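Local coordinates for tubulin-like protein CetZ (Methanosaeta thermophila, PDB 3ZID) that binds and probably hydrolyses GTP as a tubulin/FtsZ-like cytoskeletal protein and is thought to help control archaeal cell shape, at residues L143-E148 against V174-L179; L201-E206 against E313-S318; G235-D240 against I250-R255. One frame throughout, in Å; residues are numbered along the deposited sequence.

Contact 1 (L143-E148 against V174-L179); sequences LPFREE and VDNQYL. With GDP (guanosine-5'-diphosphate), chain C.
In the Rossmann-like GTPase domain of the tubulin/FtsZ family, the nucleotide sits at the C-terminal ends of parallel strands; here strand 172-175 is followed directly by Asn176, and strand 136-143 by the turn that carries Glu148. The strands end as a parallel pair: Leu143 N donates nearly straight along the carbonyl axis of Val174 O at 2.6 Å, and Asn176 N returns to Leu143 O. Asp175 then caps the helix that begins at Asn176, its OD1 accepting from Gln177 N. Asn176 carries the contact. Its CB rests 3.1 Å from Leu143 O. The same CB lies over one face of the Phe145 ring, 4.0 Å from the centroid, as a CH-pi contact. CG stays close to Leu143 O, and the amide beyond it grips the guanine twice: OD1 accepts from GDP N2 at 2.9 Å, and ND2 donates to GDP N3 at 3.1 Å with an angle of 166°. The pair fixes the rotation of the amide against the N2/N3 side of the base, consistent with recognition of guanine. On the ribose, Glu148 accepts from both hydroxyls, OE2 taking GDP O2' at 2.6 Å and OE1 taking GDP O3' at 2.8 Å. OE1 is also met by Phe145 N, from above the carboxylate plane, so the type I turn from Phe145 to Glu148 helps to hold the carboxylate. Tyr190 and Asn194 of helix 186-210 also bind GDP. Gln177 holds the turn from the helix side: bent at chi2 (55°), it brings OE1 to Arg146 N at 2.5 Å, and the N-H meets that oxygen on a lone pair.

Contact 2 (L201-E206 against E313-S318); sequences LLFLIE and EPRVLS
This is a buried helix-on-sheet contact, in which the long helix 186-210, the central helix of the tubulin/FtsZ fold, crosses strand 315-322 of the mixed sheet. The short segments run at 90° to each other, with axes 9.3 Å apart at closest approach. Phe203 reaches out with CG anti to its backbone N, and its ring is sandwiched by two side chains of the strand. On one face lies the guanidinium of Arg315, stacked flat with centres 3.7 Å apart and planes 7° from parallel, a cation-pi pair with NE over the middle of the ring. On the opposite face Leu317 CB sits 3.8 Å from the centroid, nearer the rim. Arg315 leaves the strand in the crowded first torsion (61°) and then runs extended. Its NH2 meets Glu206 OE1 at 3.2 Å, a salt bridge made at the edge of the guanidinium, while Gln278 takes NE and Tyr236 OH bonds NH1; together these bonds would hold the group flat on the ring. An alanine at Phe203 removes the ring between the two side chains and would probably loosen the seating of both Arg315 and Leu317. Leu204 CB adds an apolar touch on Leu317 CD2 at 3.9 Å. Around this site, Leu201 and Ile205 pack on strands 3-9 and 105-111 of the GTPase sheet, so helix 186-210 is packed between the two sheets.

Contact 3 (G235-D240 against I250-R255); sequences GYYQAD and IKNSLR
Edge strand 232-238 of the mixed sheet is followed closely in the chain by helix 246-252, and the turn after that helix folds back against the strand. Tyr237 and Asn252 lie side by side, pointing the same way. One face of the tyrosine ring takes Asn252 CB, a CH-pi contact 3.8 Å from the centroid, and further out Asn252 ND2 stands 3.5 Å from Tyr237 CZ over the same face, with amide and ring planes 59° apart. Nearer the backbone, Ser253 CB packs on Tyr236 N at 3.7 Å. Gly235 comes in tightly, its CA giving a CH...O contact to Ser253 O at 3.3 Å. A side chain at this position would run into that oxygen, so the close approach depends on glycine. Ser253 takes the crowded first torsion (75°), which turns OG back onto Ile250 O at 2.8 Å, in the carbonyl plane and on a lone pair. Its own carbonyl accepts from Ser318 OG of the adjoining strand. Between strand and turn the chemistry is therefore one of dispersion and weak CH donors, while the conventional hydrogen bonds of Ser253 are made within its own turn and to strand 315-322.

How the contacts relate
Contact 2 is the most buried of the three, whereas contacts 1 and 3 are partly open. Contact 1 lies in the GTPase sheet and is polar, its amide and carboxylate groups being turned to the nucleotide. Contacts 2 and 3 belong to the mixed sheet, away from that site, with centres 10 Å apart and contact 3 nested in the chain closed by contact 2. They share neighbouring strands, joined by Ser318 O and Gly235 N at 2.7 Å; one is built on an aromatic-cation sandwich, the other on CH contacts and a glycine. Helix 186-210 is the common thread, following contact 1 in the chain, supplying GDP ligands, and entering contact 2 further along.

Contact 1 (L143-E148 against V174-L179)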
loop_
_atom_site.group_PDB
_atom_site.type_symbol
_atom_site.label_atom_id
_atom_site.label_comp_id
_atom_site.label_asym_id
_atom_site.label_seq_id
_atom_site.Cartn_x
_atom_site.Cartn_y
_atom_site.Cartn_z
ATOM N N LEU A 143 -3.859 3.721 2.662
ATOM C CA LEU A 143 -5.196 4.127 3.130
ATOM C C LEU A 143 -5.205 5.540 3.666
ATOM O O LEU A 143 -4.185 5.996 4.186
ATOM C CB LEU A 143 -5.675 3.190 4.245
ATOM C CG LEU A 143 -5.533 1.711 3.925
ATOM C CD1 LEU A 143 -5.948 0.874 5.112
ATOM C CD2 LEU A 143 -6.349 1.369 2.690
ATOM N N PRO A 144 -6.362 6.231 3.588
ATOM C CA PRO A 144 -6.444 7.641 3.981
ATOM C C PRO A 144 -6.332 7.866 5.483
ATOM O O PRO A 144 -6.478 6.930 6.259
ATOM C CB PRO A 144 -7.842 8.067 3.487
ATOM C CG PRO A 144 -8.636 6.815 3.503
ATOM C CD PRO A 144 -7.662 5.721 3.114
ATOM N N PHE A 145 -6.013 9.096 5.880
ATOM C CA PHE A 145 -6.197 9.527 7.269
ATOM C C PHE A 145 -7.684 9.450 7.605
ATOM O O PHE A 145 -8.509 9.702 6.749
ATOM C CB PHE A 145 -5.729 10.959 7.460
ATOM C CG PHE A 145 -4.273 11.155 7.245
ATOM C CD1 PHE A 145 -3.351 10.578 8.097
ATOM C CD2 PHE A 145 -3.820 11.945 6.190
ATOM C CE1 PHE A 145 -1.999 10.768 7.906
ATOM C CE2 PHE A 145 -2.475 12.152 5.994
ATOM C CZ PHE A 145 -1.554 11.557 6.858
ATOM N N ARG A 146 -8.011 9.060 8.832
ATOM C CA ARG A 146 -9.400 8.905 9.290
ATOM C C ARG A 146 -10.295 10.111 8.999
ATOM O O ARG A 146 -11.417 9.967 8.498
ATOM C CB ARG A 146 -9.393 8.600 10.792
ATOM C CG ARG A 146 -10.750 8.463 11.480
ATOM C CD ARG A 146 -10.483 8.054 12.923
ATOM N NE ARG A 146 -10.079 6.648 12.966
ATOM C CZ ARG A 146 -9.323 6.098 13.911
ATOM N NH1 ARG A 146 -8.832 6.840 14.894
ATOM N NH2 ARG A 146 -9.021 4.808 13.852
ATOM N N GLU A 147 -9.795 11.302 9.299
ATOM C CA GLU A 147 -10.610 12.488 9.131
ATOM C C GLU A 147 -10.229 13.240 7.869
ATOM O O GLU A 147 -10.390 14.453 7.780
ATOM C CB GLU A 147 -10.553 13.389 10.367
ATOM C CG GLU A 147 -11.308 12.821 11.569
ATOM C CD GLU A 147 -10.976 13.537 12.869
ATOM O OE1 GLU A 147 -10.181 14.501 12.834
ATOM O OE2 GLU A 147 -11.500 13.128 13.929
ATOM N N GLU A 148 -9.725 12.512 6.880
ATOM C CA GLU A 148 -9.703 13.058 5.537
ATOM C C GLU A 148 -11.132 13.070 5.031
ATOM O O GLU A 148 -11.993 12.346 5.544
ATOM C CB GLU A 148 -8.761 12.297 4.605
ATOM C CG GLU A 148 -7.348 12.869 4.632
ATOM C CD GLU A 148 -6.370 12.109 3.758
ATOM O OE1 GLU A 148 -6.516 10.877 3.610
ATOM O OE2 GLU A 148 -5.450 12.759 3.215
ATOM N N VAL A 174 -1.116 -0.149 3.731
ATOM C CA VAL A 174 -0.392 0.871 4.476
ATOM C C VAL A 174 -1.443 1.838 5.042
ATOM O O VAL A 174 -2.154 2.517 4.292
ATOM C CB VAL A 174 0.592 1.641 3.561
ATOM C CG1 VAL A 174 1.444 2.640 4.366
ATOM C CG2 VAL A 174 1.484 0.660 2.784
ATOM N N ASP A 175 -1.554 1.889 6.361
ATOM C CA ASP A 175 -2.589 2.704 6.996
ATOM C C ASP A 175 -2.040 4.052 7.456
ATOM O O ASP A 175 -1.403 4.139 8.493
ATOM C CB ASP A 175 -3.200 1.960 8.177
ATOM C CG ASP A 175 -4.394 2.703 8.793
ATOM O OD1 ASP A 175 -4.810 3.757 8.252
ATOM O OD2 ASP A 175 -4.946 2.202 9.794
ATOM N N ASN A 176 -2.300 5.107 6.684
ATOM C CA ASN A 176 -1.801 6.435 7.041
ATOM C C ASN A 176 -2.234 6.845 8.449
ATOM O O ASN A 176 -1.484 7.491 9.172
ATOM C CB ASN A 176 -2.272 7.501 6.039
ATOM C CG ASN A 176 -1.325 7.685 4.859
ATOM O OD1 ASN A 176 -0.276 7.036 4.764
ATOM N ND2 ASN A 176 -1.706 8.578 3.936
ATOM N N GLN A 177 -3.444 6.459 8.836
ATOM C CA GLN A 177 -3.983 6.881 10.121
ATOM C C GLN A 177 -3.200 6.300 11.272
ATOM O O GLN A 177 -2.750 7.021 12.157
ATOM C CB GLN A 177 -5.466 6.498 10.242
ATOM C CG GLN A 177 -6.152 7.042 11.496
ATOM C CD GLN A 177 -6.020 8.552 11.627
ATOM O OE1 GLN A 177 -6.311 9.293 10.684
ATOM N NE2 GLN A 177 -5.584 9.016 12.801
ATOM N N TYR A 178 -3.012 4.990 11.240
ATOM C CA TYR A 178 -2.287 4.324 12.301
ATOM C C TYR A 178 -0.843 4.825 12.349
ATOM O O TYR A 178 -0.259 4.955 13.427
ATOM C CB TYR A 178 -2.310 2.815 12.071
ATOM C CG TYR A 178 -1.637 2.052 13.187
ATOM C CD1 TYR A 178 -2.207 2.008 14.457
ATOM C CD2 TYR A 178 -0.402 1.428 12.994
ATOM C CE1 TYR A 178 -1.595 1.321 15.489
ATOM C CE2 TYR A 178 0.227 0.749 14.031
ATOM C CZ TYR A 178 -0.378 0.697 15.273
ATOM O OH TYR A 178 0.235 0.027 16.312
ATOM N N LEU A 179 -0.287 5.158 11.186
ATOM C CA LEU A 179 1.125 5.527 11.109
ATOM C C LEU A 179 1.324 7.028 11.298
ATOM O O LEU A 179 2.449 7.489 11.497
ATOM C CB LEU A 179 1.732 5.069 9.781
ATOM C CG LEU A 179 1.724 3.552 9.531
ATOM C CD1 LEU A 179 2.337 3.208 8.174
ATOM C CD2 LEU A 179 2.457 2.799 10.638
HETATM P PB GDP C . -3.454 11.217 -6.709
HETATM O O1B GDP C . -3.362 9.713 -6.899
HETATM O O2B GDP C . -2.157 11.872 -7.142
HETATM O O3B GDP C . -4.613 11.732 -7.544
HETATM O O3A GDP C . -3.796 11.546 -5.177
HETATM P PA GDP C . -2.807 11.193 -3.963
HETATM O O1A GDP C . -2.199 12.429 -3.399
HETATM O O2A GDP C . -1.771 10.146 -4.310
HETATM O "O5'" GDP C . -3.858 10.533 -2.968
HETATM C "C5'" GDP C . -4.203 11.221 -1.776
HETATM C "C4'" GDP C . -4.117 10.226 -0.628
HETATM O "O4'" GDP C . -2.752 9.824 -0.496
HETATM C "C3'" GDP C . -4.504 10.917 0.651
HETATM O "O3'" GDP C . -4.995 9.905 1.526
HETATM C "C2'" GDP C . -3.185 11.448 1.142
HETATM O "O2'" GDP C . -3.216 11.570 2.560
HETATM C "C1'" GDP C . -2.227 10.350 0.727
HETATM N N9 GDP C . -0.871 10.793 0.404
HETATM C C8 GDP C . -0.509 11.760 -0.463
HETATM N N7 GDP C . 0.841 11.838 -0.546
HETATM C C5 GDP C . 1.342 10.901 0.284
HETATM C C6 GDP C . 2.677 10.430 0.664
HETATM O O6 GDP C . 3.687 10.974 0.198
HETATM N N1 GDP C . 2.764 9.426 1.534
HETATM C C2 GDP C . 1.685 8.836 2.067
HETATM N N2 GDP C . 1.876 7.832 2.949
HETATM N N3 GDP C . 0.413 9.201 1.773
HETATM C C4 GDP C . 0.205 10.205 0.893
HETATM O O HOH W 1 -7.434 12.295 9.835
#

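Contact 2 (L201-E206 against E313-S318)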
loop_
_atom_site.group_PDB
_atom_site.type_symbol
_atom_site.label_atom_id
_atom_site.label_comp_id
_atom_site.label_asym_id
_atom_site.label_seq_id
_atom_site.Cartn_x
_atom_site.Cartn_y
_atom_site.Cartn_z
ATOM N N LEU A 201 10.037 -2.523 1.838
ATOM C CA LEU A 201 10.015 -3.095 0.491
ATOM C C LEU A 201 11.417 -3.502 0.042
ATOM O O LEU A 201 11.605 -4.533 -0.603
ATOM C CB LEU A 201 9.443 -2.101 -0.526
ATOM C CG LEU A 201 7.935 -1.805 -0.490
ATOM C CD1 LEU A 201 7.579 -0.777 -1.580
ATOM C CD2 LEU A 201 7.133 -3.083 -0.636
ATOM N N LEU A 202 12.385 -2.644 0.355
ATOM C CA LEU A 202 13.779 -2.919 0.026
ATOM C C LEU A 202 14.303 -4.138 0.775
ATOM O O LEU A 202 15.015 -4.963 0.206
ATOM C CB LEU A 202 14.642 -1.689 0.281
ATOM C CG LEU A 202 14.455 -0.650 -0.827
ATOM C CD1 LEU A 202 15.111 0.662 -0.437
ATOM C CD2 LEU A 202 15.035 -1.202 -2.144
ATOM N N PHE A 203 13.920 -4.268 2.036
ATOM C CA PHE A 203 14.266 -5.444 2.830
ATOM C C PHE A 203 13.611 -6.670 2.151
ATOM O O PHE A 203 14.261 -7.696 1.944
ATOM C CB PHE A 203 13.769 -5.238 4.275
ATOM C CG PHE A 203 14.217 -6.291 5.270
ATOM C CD1 PHE A 203 14.967 -7.381 4.890
ATOM C CD2 PHE A 203 13.878 -6.161 6.609
ATOM C CE1 PHE A 203 15.368 -8.344 5.830
ATOM C CE2 PHE A 203 14.268 -7.110 7.550
ATOM C CZ PHE A 203 15.009 -8.208 7.152
ATOM N N LEU A 204 12.333 -6.563 1.801
ATOM C CA LEU A 204 11.624 -7.668 1.135
ATOM C C LEU A 204 12.315 -8.138 -0.162
ATOM O O LEU A 204 12.497 -9.331 -0.388
ATOM C CB LEU A 204 10.187 -7.269 0.839
ATOM C CG LEU A 204 9.319 -8.277 0.070
ATOM C CD1 LEU A 204 9.241 -9.608 0.814
ATOM C CD2 LEU A 204 7.915 -7.690 -0.188
ATOM N N ILE A 205 12.690 -7.186 -1.005
ATOM C CA ILE A 205 13.375 -7.483 -2.243
ATOM C C ILE A 205 14.727 -8.149 -1.982
ATOM O O ILE A 205 15.041 -9.162 -2.586
ATOM C CB ILE A 205 13.561 -6.195 -3.058
ATOM C CG1 ILE A 205 12.206 -5.724 -3.597
ATOM C CG2 ILE A 205 14.532 -6.415 -4.211
ATOM C CD1 ILE A 205 12.167 -4.248 -3.917
ATOM N N GLU A 206 15.497 -7.596 -1.049
ATOM C CA GLU A 206 16.781 -8.185 -0.641
ATOM C C GLU A 206 16.633 -9.636 -0.172
ATOM O O GLU A 206 17.351 -10.519 -0.624
ATOM C CB GLU A 206 17.440 -7.336 0.451
ATOM C CG GLU A 206 18.879 -7.755 0.763
ATOM C CD GLU A 206 19.640 -6.718 1.570
ATOM O OE1 GLU A 206 19.119 -6.258 2.609
ATOM O OE2 GLU A 206 20.766 -6.370 1.159
ATOM N N GLU A 313 23.311 -5.661 13.344
ATOM C CA GLU A 313 22.407 -6.047 14.414
ATOM C C GLU A 313 21.143 -6.583 13.739
ATOM O O GLU A 313 20.728 -6.071 12.709
ATOM C CB GLU A 313 22.095 -4.845 15.300
ATOM C CG GLU A 313 23.330 -4.038 15.711
ATOM C CD GLU A 313 24.342 -4.881 16.456
ATOM O OE1 GLU A 313 23.945 -5.604 17.391
ATOM O OE2 GLU A 313 25.537 -4.833 16.106
ATOM N N PRO A 314 20.569 -7.654 14.289
ATOM C CA PRO A 314 19.455 -8.326 13.621
ATOM C C PRO A 314 18.220 -7.451 13.390
ATOM O O PRO A 314 17.913 -6.569 14.186
ATOM C CB PRO A 314 19.128 -9.494 14.552
ATOM C CG PRO A 314 19.825 -9.162 15.871
ATOM C CD PRO A 314 21.001 -8.354 15.515
ATOM N N ARG A 315 17.555 -7.694 12.265
ATOM C CA ARG A 315 16.275 -7.078 11.980
ATOM C C ARG A 315 15.353 -8.160 11.421
ATOM O O ARG A 315 15.793 -9.186 10.873
ATOM C CB ARG A 315 16.404 -5.906 11.005
ATOM C CG ARG A 315 16.958 -6.262 9.634
ATOM C CD ARG A 315 16.756 -5.071 8.688
ATOM N NE ARG A 315 17.218 -5.374 7.336
ATOM C CZ ARG A 315 17.086 -4.548 6.302
ATOM N NH1 ARG A 315 16.498 -3.373 6.472
ATOM N NH2 ARG A 315 17.553 -4.893 5.105
ATOM N N VAL A 316 14.062 -7.937 11.589
ATOM C CA VAL A 316 13.078 -8.908 11.184
ATOM C C VAL A 316 12.054 -8.231 10.299
ATOM O O VAL A 316 11.571 -7.134 10.597
ATOM C CB VAL A 316 12.364 -9.539 12.403
ATOM C CG1 VAL A 316 11.290 -10.525 11.945
ATOM C CG2 VAL A 316 13.377 -10.249 13.302
ATOM N N LEU A 317 11.737 -8.906 9.212
ATOM C CA LEU A 317 10.622 -8.527 8.374
ATOM C C LEU A 317 9.554 -9.598 8.459
ATOM O O LEU A 317 9.822 -10.779 8.313
ATOM C CB LEU A 317 11.069 -8.357 6.927
ATOM C CG LEU A 317 9.924 -8.018 5.956
ATOM C CD1 LEU A 317 9.625 -6.564 6.028
ATOM C CD2 LEU A 317 10.320 -8.403 4.546
ATOM N N SER A 318 8.327 -9.169 8.670
ATOM C CA SER A 318 7.210 -10.092 8.636
ATOM C C SER A 318 6.262 -9.728 7.491
ATOM O O SER A 318 5.931 -8.560 7.278
ATOM C CB SER A 318 6.483 -10.083 9.984
ATOM O OG SER A 318 6.026 -8.775 10.302
#

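Contact 3 (G235-D240 against I250-R255)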
loop_
_atom_site.group_PDB
_atom_site.type_symbol
_atom_site.label_atom_id
_atom_site.label_comp_id
_atom_site.label_asym_id
_atom_site.label_seq_id
_atom_site.Cartn_x
_atom_site.Cartn_y
_atom_site.Cartn_z
ATOM N N GLY A 235 5.491 -6.145 8.515
ATOM C CA GLY A 235 5.983 -5.749 9.826
ATOM C C GLY A 235 7.513 -5.679 9.836
ATOM O O GLY A 235 8.186 -6.233 8.977
ATOM N N TYR A 236 8.065 -4.972 10.806
ATOM C CA TYR A 236 9.484 -4.704 10.768
ATOM C C TYR A 236 9.966 -4.367 12.152
ATOM O O TYR A 236 9.250 -3.737 12.923
ATOM C CB TYR A 236 9.741 -3.519 9.863
ATOM C CG TYR A 236 11.183 -3.137 9.677
ATOM C CD1 TYR A 236 11.816 -2.242 10.529
ATOM C CD2 TYR A 236 11.902 -3.645 8.609
ATOM C CE1 TYR A 236 13.136 -1.877 10.316
ATOM C CE2 TYR A 236 13.195 -3.287 8.390
ATOM C CZ TYR A 236 13.815 -2.418 9.246
ATOM O OH TYR A 236 15.122 -2.088 8.983
ATOM N N TYR A 237 11.173 -4.814 12.471
ATOM C CA TYR A 237 11.829 -4.402 13.692
ATOM C C TYR A 237 13.319 -4.519 13.561
ATOM O O TYR A 237 13.820 -5.562 13.182
ATOM C CB TYR A 237 11.365 -5.238 14.869
ATOM C CG TYR A 237 12.036 -4.833 16.167
ATOM C CD1 TYR A 237 11.616 -3.724 16.889
ATOM C CD2 TYR A 237 13.116 -5.559 16.648
ATOM C CE1 TYR A 237 12.246 -3.369 18.069
ATOM C CE2 TYR A 237 13.740 -5.215 17.824
ATOM C CZ TYR A 237 13.311 -4.121 18.517
ATOM O OH TYR A 237 13.955 -3.791 19.666
ATOM N N GLN A 238 14.008 -3.431 13.852
ATOM C CA GLN A 238 15.463 -3.404 13.899
ATOM C C GLN A 238 15.914 -3.472 15.355
ATOM O O GLN A 238 15.623 -2.569 16.112
ATOM C CB GLN A 238 15.972 -2.109 13.294
ATOM C CG GLN A 238 17.449 -1.892 13.505
ATOM C CD GLN A 238 18.259 -2.812 12.659
ATOM O OE1 GLN A 238 18.271 -2.653 11.457
ATOM N NE2 GLN A 238 18.922 -3.797 13.267
ATOM N N ALA A 239 16.592 -4.543 15.748
ATOM C CA ALA A 239 17.118 -4.675 17.106
ATOM C C ALA A 239 18.357 -3.819 17.349
ATOM O O ALA A 239 19.050 -3.443 16.403
ATOM C CB ALA A 239 17.435 -6.147 17.424
ATOM N N ASP A 240 18.628 -3.490 18.613
ATOM C CA ASP A 240 19.845 -2.755 18.908
ATOM C C ASP A 240 20.872 -3.734 19.475
ATOM O O ASP A 240 20.528 -4.860 19.830
ATOM C CB ASP A 240 19.581 -1.626 19.896
ATOM C CG ASP A 240 20.779 -0.712 20.061
ATOM O OD1 ASP A 240 21.145 -0.029 19.081
ATOM O OD2 ASP A 240 21.372 -0.699 21.164
ATOM N N ILE A 250 11.468 -10.992 16.680
ATOM C CA ILE A 250 10.348 -11.615 15.962
ATOM C C ILE A 250 9.006 -11.117 16.454
ATOM O O ILE A 250 8.188 -10.685 15.645
ATOM C CB ILE A 250 10.361 -13.145 16.003
ATOM C CG1 ILE A 250 11.494 -13.664 15.125
ATOM C CG2 ILE A 250 9.021 -13.692 15.488
ATOM C CD1 ILE A 250 11.719 -15.161 15.230
ATOM N N LYS A 251 8.789 -11.089 17.766
ATOM C CA LYS A 251 7.537 -10.560 18.350
ATOM C C LYS A 251 7.233 -9.101 18.019
ATOM O O LYS A 251 6.099 -8.764 17.720
ATOM C CB LYS A 251 7.565 -10.703 19.880
ATOM C CG LYS A 251 6.393 -9.990 20.557
ATOM C CD LYS A 251 6.289 -10.285 22.059
ATOM C CE LYS A 251 5.068 -9.570 22.655
ATOM N NZ LYS A 251 4.718 -10.029 24.039
ATOM N N ASN A 252 8.244 -8.241 18.118
ATOM C CA ASN A 252 8.093 -6.800 17.879
ATOM C C ASN A 252 7.715 -6.394 16.435
ATOM O O ASN A 252 7.163 -5.327 16.206
ATOM C CB ASN A 252 9.376 -6.095 18.273
ATOM C CG ASN A 252 9.524 -5.983 19.751
ATOM O OD1 ASN A 252 8.552 -6.124 20.483
ATOM N ND2 ASN A 252 10.758 -5.830 20.214
ATOM N N SER A 253 8.091 -7.225 15.465
ATOM C CA SER A 253 7.712 -7.072 14.051
ATOM C C SER A 253 6.302 -7.565 13.807
ATOM O O SER A 253 5.751 -7.349 12.730
ATOM C CB SER A 253 8.657 -7.834 13.133
ATOM O OG SER A 253 8.362 -9.217 13.210
ATOM N N LEU A 254 5.750 -8.303 14.772
ATOM C CA LEU A 254 4.381 -8.781 14.619
ATOM C C LEU A 254 3.391 -8.044 15.494
ATOM O O LEU A 254 2.191 -8.286 15.404
ATOM C CB LEU A 254 4.263 -10.270 14.917
ATOM C CG LEU A 254 5.034 -11.185 14.001
ATOM C CD1 LEU A 254 4.918 -12.575 14.578
ATOM C CD2 LEU A 254 4.393 -11.086 12.642
ATOM N N ARG A 255 3.844 -7.053 16.237
ATOM C CA ARG A 255 2.891 -6.381 17.084
ATOM C C ARG A 255 2.476 -5.172 16.276
ATOM O O ARG A 255 3.240 -4.721 15.406
ATOM C CB ARG A 255 3.543 -5.986 18.402
ATOM C CG ARG A 255 4.812 -5.215 18.216
ATOM C CD ARG A 255 5.439 -4.822 19.532
ATOM N NE ARG A 255 6.521 -3.863 19.311
ATOM C CZ ARG A 255 7.257 -3.320 20.277
ATOM N NH1 ARG A 255 7.034 -3.643 21.546
ATOM N NH2 ARG A 255 8.219 -2.457 19.967
#